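Local coordinates for glutamate receptor IIB (Drosophila melanogaster, PDB 4WXJ), which binds glutamate through this extracellular ligand-binding domain and probably acts as a glutamate-gated ion channel subunit at the muscle synapse, at residues V140-F154 / R187-E200. Numbering follows the deposited sequence.
Sequences VQFGTIRGGATSVYF and RVKLSKGTYAFLME. With GLU (glutamic acid), chain C.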
loop_
_atom_site.group_PDB
_atom_site.type_symbol
_atom_site.label_atom_id
_atom_site.label_comp_id
_atom_site.label_asym_id
_atom_site.label_seq_id
_atom_site.Cartn_x
_atom_site.Cartn_y
_atom_site.Cartn_z
ATOM N N VAL A 140 22.586 -0.350 -11.453
ATOM C CA VAL A 140 21.380 0.265 -10.911
ATOM C C VAL A 140 20.888 -0.533 -9.708
ATOM O O VAL A 140 20.443 -1.671 -9.852
ATOM C CB VAL A 140 20.260 0.339 -11.968
ATOM C CG1 VAL A 140 18.985 0.935 -11.370
ATOM C CG2 VAL A 140 20.718 1.151 -13.170
ATOM N N GLN A 141 20.972 0.064 -8.525
ATOM C CA GLN A 141 20.473 -0.577 -7.316
ATOM C C GLN A 141 18.953 -0.472 -7.271
ATOM O O GLN A 141 18.358 0.299 -8.022
ATOM C CB GLN A 141 21.092 0.057 -6.068
ATOM C CG GLN A 141 22.601 -0.122 -5.967
ATOM C CD GLN A 141 23.161 0.381 -4.649
ATOM O OE1 GLN A 141 22.591 1.274 -4.019
ATOM N NE2 GLN A 141 24.279 -0.197 -4.223
ATOM N N PHE A 142 18.326 -1.252 -6.397
ATOM C CA PHE A 142 16.872 -1.238 -6.281
ATOM C C PHE A 142 16.412 -1.742 -4.920
ATOM O O PHE A 142 17.137 -2.467 -4.239
ATOM C CB PHE A 142 16.240 -2.078 -7.392
ATOM C CG PHE A 142 16.819 -3.459 -7.515
ATOM C CD1 PHE A 142 17.917 -3.692 -8.326
ATOM C CD2 PHE A 142 16.263 -4.523 -6.826
ATOM C CE1 PHE A 142 18.451 -4.959 -8.442
ATOM C CE2 PHE A 142 16.794 -5.794 -6.939
ATOM C CZ PHE A 142 17.889 -6.012 -7.749
ATOM N N GLY A 143 15.202 -1.349 -4.527
ATOM C CA GLY A 143 14.657 -1.754 -3.246
ATOM C C GLY A 143 13.163 -1.534 -3.110
ATOM O O GLY A 143 12.488 -1.139 -4.063
ATOM N N THR A 144 12.657 -1.794 -1.906
ATOM C CA THR A 144 11.231 -1.702 -1.608
ATOM C C THR A 144 11.006 -0.989 -0.281
ATOM O O THR A 144 11.954 -0.585 0.390
ATOM C CB THR A 144 10.571 -3.100 -1.523
ATOM O OG1 THR A 144 11.075 -3.802 -0.379
ATOM C CG2 THR A 144 10.847 -3.913 -2.775
ATOM N N ILE A 145 9.742 -0.846 0.098
ATOM C CA ILE A 145 9.405 -0.344 1.420
ATOM C C ILE A 145 9.774 -1.396 2.457
ATOM O O ILE A 145 9.451 -2.574 2.304
ATOM C CB ILE A 145 7.917 0.008 1.531
ATOM C CG1 ILE A 145 7.607 1.207 0.635
ATOM C CG2 ILE A 145 7.541 0.327 2.979
ATOM C CD1 ILE A 145 6.131 1.446 0.418
ATOM N N ARG A 146 10.443 -0.955 3.515
ATOM C CA ARG A 146 10.897 -1.840 4.579
ATOM C C ARG A 146 9.717 -2.500 5.287
ATOM O O ARG A 146 8.859 -1.817 5.845
ATOM C CB ARG A 146 11.746 -1.049 5.576
ATOM C CG ARG A 146 12.382 -1.881 6.678
ATOM C CD ARG A 146 13.274 -1.027 7.574
ATOM N NE ARG A 146 14.290 -0.301 6.808
ATOM C CZ ARG A 146 14.196 0.970 6.419
ATOM N NH1 ARG A 146 13.131 1.705 6.720
ATOM N NH2 ARG A 146 15.183 1.515 5.723
ATOM N N GLY A 147 9.674 -3.829 5.256
ATOM C CA GLY A 147 8.613 -4.565 5.919
ATOM C C GLY A 147 7.264 -4.459 5.227
ATOM O O GLY A 147 6.247 -4.872 5.784
ATOM N N GLY A 148 7.251 -3.908 4.017
ATOM C CA GLY A 148 6.020 -3.766 3.257
ATOM C C GLY A 148 5.637 -5.055 2.556
ATOM O O GLY A 148 6.362 -6.047 2.626
ATOM N N ALA A 149 4.498 -5.044 1.872
ATOM C CA ALA A 149 3.996 -6.246 1.213
ATOM C C ALA A 149 4.813 -6.610 -0.025
ATOM O O ALA A 149 4.873 -7.777 -0.411
ATOM C CB ALA A 149 2.537 -6.068 0.838
ATOM N N THR A 150 5.428 -5.619 -0.662
ATOM C CA THR A 150 6.242 -5.892 -1.841
ATOM C C THR A 150 7.517 -6.628 -1.432
ATOM O O THR A 150 8.026 -7.461 -2.181
ATOM C CB THR A 150 6.593 -4.604 -2.602
ATOM O OG1 THR A 150 5.386 -3.978 -3.056
ATOM C CG2 THR A 150 7.476 -4.911 -3.807
ATOM N N SER A 151 8.025 -6.321 -0.240
ATOM C CA SER A 151 9.134 -7.084 0.330
ATOM C C SER A 151 8.737 -8.544 0.507
ATOM O O SER A 151 9.545 -9.446 0.286
ATOM C CB SER A 151 9.571 -6.504 1.675
ATOM O OG SER A 151 10.366 -5.346 1.498
ATOM N N VAL A 152 7.489 -8.765 0.916
ATOM C CA VAL A 152 6.980 -10.116 1.125
ATOM C C VAL A 152 6.981 -10.907 -0.175
ATOM O O VAL A 152 7.247 -12.108 -0.174
ATOM C CB VAL A 152 5.548 -10.100 1.711
ATOM C CG1 VAL A 152 4.980 -11.516 1.801
ATOM C CG2 VAL A 152 5.538 -9.438 3.081
ATOM N N TYR A 153 6.675 -10.234 -1.283
ATOM C CA TYR A 153 6.609 -10.899 -2.580
ATOM C C TYR A 153 7.942 -11.553 -2.926
ATOM O O TYR A 153 7.980 -12.653 -3.472
ATOM C CB TYR A 153 6.213 -9.907 -3.680
ATOM C CG TYR A 153 6.310 -10.489 -5.076
ATOM C CD1 TYR A 153 7.476 -10.368 -5.822
ATOM C CD2 TYR A 153 5.237 -11.165 -5.644
ATOM C CE1 TYR A 153 7.572 -10.903 -7.095
ATOM C CE2 TYR A 153 5.324 -11.703 -6.918
ATOM C CZ TYR A 153 6.494 -11.569 -7.637
ATOM O OH TYR A 153 6.582 -12.103 -8.903
ATOM N N PHE A 154 9.035 -10.870 -2.603
ATOM C CA PHE A 154 10.368 -11.370 -2.919
ATOM C C PHE A 154 10.924 -12.275 -1.822
ATOM O O PHE A 154 11.511 -13.316 -2.113
ATOM C CB PHE A 154 11.321 -10.199 -3.164
ATOM C CG PHE A 154 11.002 -9.413 -4.404
ATOM C CD1 PHE A 154 11.377 -9.881 -5.651
ATOM C CD2 PHE A 154 10.324 -8.207 -4.322
ATOM C CE1 PHE A 154 11.082 -9.162 -6.794
ATOM C CE2 PHE A 154 10.027 -7.484 -5.461
ATOM C CZ PHE A 154 10.406 -7.962 -6.699
ATOM N N ARG A 187 13.686 9.012 -3.880
ATOM C CA ARG A 187 15.012 8.439 -4.074
ATOM C C ARG A 187 15.295 8.145 -5.549
ATOM O O ARG A 187 16.426 8.297 -6.003
ATOM C CB ARG A 187 15.167 7.164 -3.245
ATOM C CG ARG A 187 16.576 6.603 -3.257
ATOM C CD ARG A 187 16.755 5.504 -2.224
ATOM N NE ARG A 187 18.066 4.873 -2.331
ATOM C CZ ARG A 187 18.483 3.872 -1.563
ATOM N NH1 ARG A 187 17.692 3.378 -0.618
ATOM N NH2 ARG A 187 19.695 3.363 -1.741
ATOM N N VAL A 188 14.276 7.722 -6.292
ATOM C CA VAL A 188 14.441 7.475 -7.721
ATOM C C VAL A 188 14.725 8.787 -8.450
ATOM O O VAL A 188 15.579 8.846 -9.337
ATOM C CB VAL A 188 13.192 6.807 -8.336
ATOM C CG1 VAL A 188 13.328 6.695 -9.856
ATOM C CG2 VAL A 188 12.976 5.431 -7.733
ATOM N N LYS A 189 13.999 9.835 -8.073
ATOM C CA LYS A 189 14.171 11.149 -8.681
ATOM C C LYS A 189 15.564 11.711 -8.398
ATOM O O LYS A 189 16.253 12.171 -9.308
ATOM C CB LYS A 189 13.091 12.112 -8.175
ATOM C CG LYS A 189 11.702 11.804 -8.720
ATOM C CD LYS A 189 10.588 12.267 -7.787
ATOM C CE LYS A 189 10.408 13.774 -7.806
ATOM N NZ LYS A 189 9.244 14.189 -6.970
ATOM N N LEU A 190 15.976 11.657 -7.136
ATOM C CA LEU A 190 17.269 12.197 -6.725
ATOM C C LEU A 190 18.445 11.410 -7.302
ATOM O O LEU A 190 19.537 11.951 -7.470
ATOM C CB LEU A 190 17.370 12.213 -5.198
ATOM C CG LEU A 190 16.443 13.183 -4.461
ATOM C CD1 LEU A 190 16.417 12.863 -2.973
ATOM C CD2 LEU A 190 16.877 14.622 -4.689
ATOM N N SER A 191 18.217 10.135 -7.602
ATOM C CA SER A 191 19.290 9.233 -8.007
ATOM C C SER A 191 19.613 9.312 -9.499
ATOM O O SER A 191 20.623 8.769 -9.947
ATOM C CB SER A 191 18.924 7.796 -7.630
ATOM O OG SER A 191 18.925 7.632 -6.222
ATOM N N LYS A 192 18.752 9.977 -10.265
ATOM C CA LYS A 192 19.012 10.240 -11.681
ATOM C C LYS A 192 19.185 8.968 -12.522
ATOM O O LYS A 192 19.665 9.029 -13.656
ATOM C CB LYS A 192 20.255 11.128 -11.823
ATOM C CG LYS A 192 19.953 12.573 -12.179
ATOM C CD LYS A 192 19.162 13.267 -11.085
ATOM C CE LYS A 192 19.188 14.775 -11.266
ATOM N NZ LYS A 192 18.231 15.466 -10.363
ATOM N N GLY A 193 18.785 7.823 -11.973
ATOM C CA GLY A 193 18.795 6.568 -12.710
ATOM C C GLY A 193 19.705 5.494 -12.138
ATOM O O GLY A 193 19.920 4.458 -12.771
ATOM N N THR A 194 20.240 5.734 -10.944
ATOM C CA THR A 194 21.077 4.742 -10.271
ATOM C C THR A 194 20.279 3.975 -9.218
ATOM O O THR A 194 20.826 3.128 -8.509
ATOM C CB THR A 194 22.299 5.395 -9.601
ATOM O OG1 THR A 194 21.865 6.317 -8.593
ATOM C CG2 THR A 194 23.143 6.129 -10.633
ATOM N N TYR A 195 18.984 4.269 -9.123
ATOM C CA TYR A 195 18.106 3.577 -8.185
ATOM C C TYR A 195 16.708 3.396 -8.766
ATOM O O TYR A 195 16.088 4.353 -9.230
ATOM C CB TYR A 195 18.025 4.340 -6.861
ATOM C CG TYR A 195 17.173 3.653 -5.815
ATOM C CD1 TYR A 195 17.682 2.612 -5.048
ATOM C CD2 TYR A 195 15.859 4.045 -5.593
ATOM C CE1 TYR A 195 16.908 1.982 -4.091
ATOM C CE2 TYR A 195 15.078 3.423 -4.638
ATOM C CZ TYR A 195 15.606 2.392 -3.890
ATOM O OH TYR A 195 14.832 1.770 -2.940
ATOM N N ALA A 196 16.226 2.155 -8.740
ATOM C CA ALA A 196 14.878 1.829 -9.185
ATOM C C ALA A 196 14.057 1.358 -7.990
ATOM O O ALA A 196 14.585 0.729 -7.074
ATOM C CB ALA A 196 14.916 0.773 -10.265
ATOM N N PHE A 197 12.766 1.665 -8.001
ATOM C CA PHE A 197 11.905 1.389 -6.859
ATOM C C PHE A 197 10.846 0.356 -7.222
ATOM O O PHE A 197 10.042 0.565 -8.130
ATOM C CB PHE A 197 11.252 2.686 -6.369
ATOM C CG PHE A 197 10.529 2.552 -5.057
ATOM C CD1 PHE A 197 11.171 2.032 -3.945
ATOM C CD2 PHE A 197 9.215 2.972 -4.930
ATOM C CE1 PHE A 197 10.510 1.916 -2.736
ATOM C CE2 PHE A 197 8.551 2.862 -3.724
ATOM C CZ PHE A 197 9.198 2.332 -2.626
ATOM N N LEU A 198 10.872 -0.770 -6.517
ATOM C CA LEU A 198 9.883 -1.821 -6.705
ATOM C C LEU A 198 8.666 -1.522 -5.839
ATOM O O LEU A 198 8.771 -1.408 -4.616
ATOM C CB LEU A 198 10.485 -3.181 -6.361
ATOM C CG LEU A 198 11.475 -3.717 -7.396
ATOM C CD1 LEU A 198 12.634 -4.416 -6.712
ATOM C CD2 LEU A 198 10.779 -4.656 -8.367
ATOM N N MET A 199 7.511 -1.382 -6.481
ATOM C CA MET A 199 6.311 -0.921 -5.796
ATOM C C MET A 199 5.053 -1.453 -6.461
ATOM O O MET A 199 5.105 -2.058 -7.530
ATOM C CB MET A 199 6.276 0.607 -5.769
ATOM C CG MET A 199 6.174 1.244 -7.145
ATOM S SD MET A 199 6.481 3.023 -7.133
ATOM C CE MET A 199 5.213 3.593 -6.003
ATOM N N GLU A 200 3.920 -1.212 -5.815
ATOM C CA GLU A 200 2.639 -1.680 -6.311
ATOM C C GLU A 200 2.146 -0.789 -7.448
ATOM O O GLU A 200 2.357 0.425 -7.436
ATOM C CB GLU A 200 1.633 -1.730 -5.163
ATOM C CG GLU A 200 1.983 -2.810 -4.144
ATOM C CD GLU A 200 1.166 -2.728 -2.869
ATOM O OE1 GLU A 200 0.589 -1.658 -2.592
ATOM O OE2 GLU A 200 1.108 -3.740 -2.140
HETATM N N GLU C . 0.495 -1.951 0.261
HETATM C CA GLU C . 1.781 -2.419 0.845
HETATM C C GLU C . 1.551 -3.017 2.227
HETATM O O GLU C . 0.405 -3.202 2.641
HETATM C CB GLU C . 2.779 -1.265 0.921
HETATM C CG GLU C . 3.347 -0.835 -0.423
HETATM C CD GLU C . 4.486 -1.720 -0.913
HETATM O OE1 GLU C . 4.895 -1.558 -2.082
HETATM O OE2 GLU C . 4.978 -2.572 -0.140
HETATM O OXT GLU C . 2.492 -3.335 2.959
HETATM O O HOH W 1 20.684 0.905 -1.975
HETATM O O HOH W 2 21.600 3.949 -4.544
HETATM O O HOH W 3 7.518 -1.124 -1.841
HETATM O O HOH W 4 2.827 -5.832 -2.842
#
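Gln141-Gly143 pairs in parallel with Tyr195-Phe197, the strand axes 23° apart. Gln141 uses both backbone groups, its N donating to Thr194 O (3.1 Å) and its O accepting from Ala196 N (2.9 Å); Leu198 N reaches Gly143 O at 3.0 Å, while Gly143 N to Ala196 O is weak. On one side Leu198 spreads its methyls between aromatic rings: CD1 lies 3.6 Å from Phe142 CD2, and CD2 lies 3.7 Å from Phe154 CZ, the Phe154 side chain crossing that of Leu198 at about a right angle. The other side carries Tyr195 and Phe197, whose CG atoms stand anti to the backbone N; this brings the Tyr195 ring, its hydroxyl bonded to Ala176 O, alongside the Gly143 backbone. The Arg187 guanidinium, its NH1 bonded to Asp175 O, lies over one face of that ring, and Ile145 CG1 meets the Phe197 ring in its plane. Beyond the paired strands, the start of helix 149-155 and Glu200 converge on bound glutamate. Thr150 OG1 (2.7 Å to OE1 of the ligand) and Thr150 N grip its side-chain carboxylate, Ala149 N binds its alpha-carboxylate, and Glu200 OE1 accepts from the ligand N at 2.9 Å; Thr98 and Tyr226 hold the Glu200 carboxylate. Helix N-terminus and acidic strand end form one lobe's share of the clamshell agonist site of ionotropic glutamate receptors.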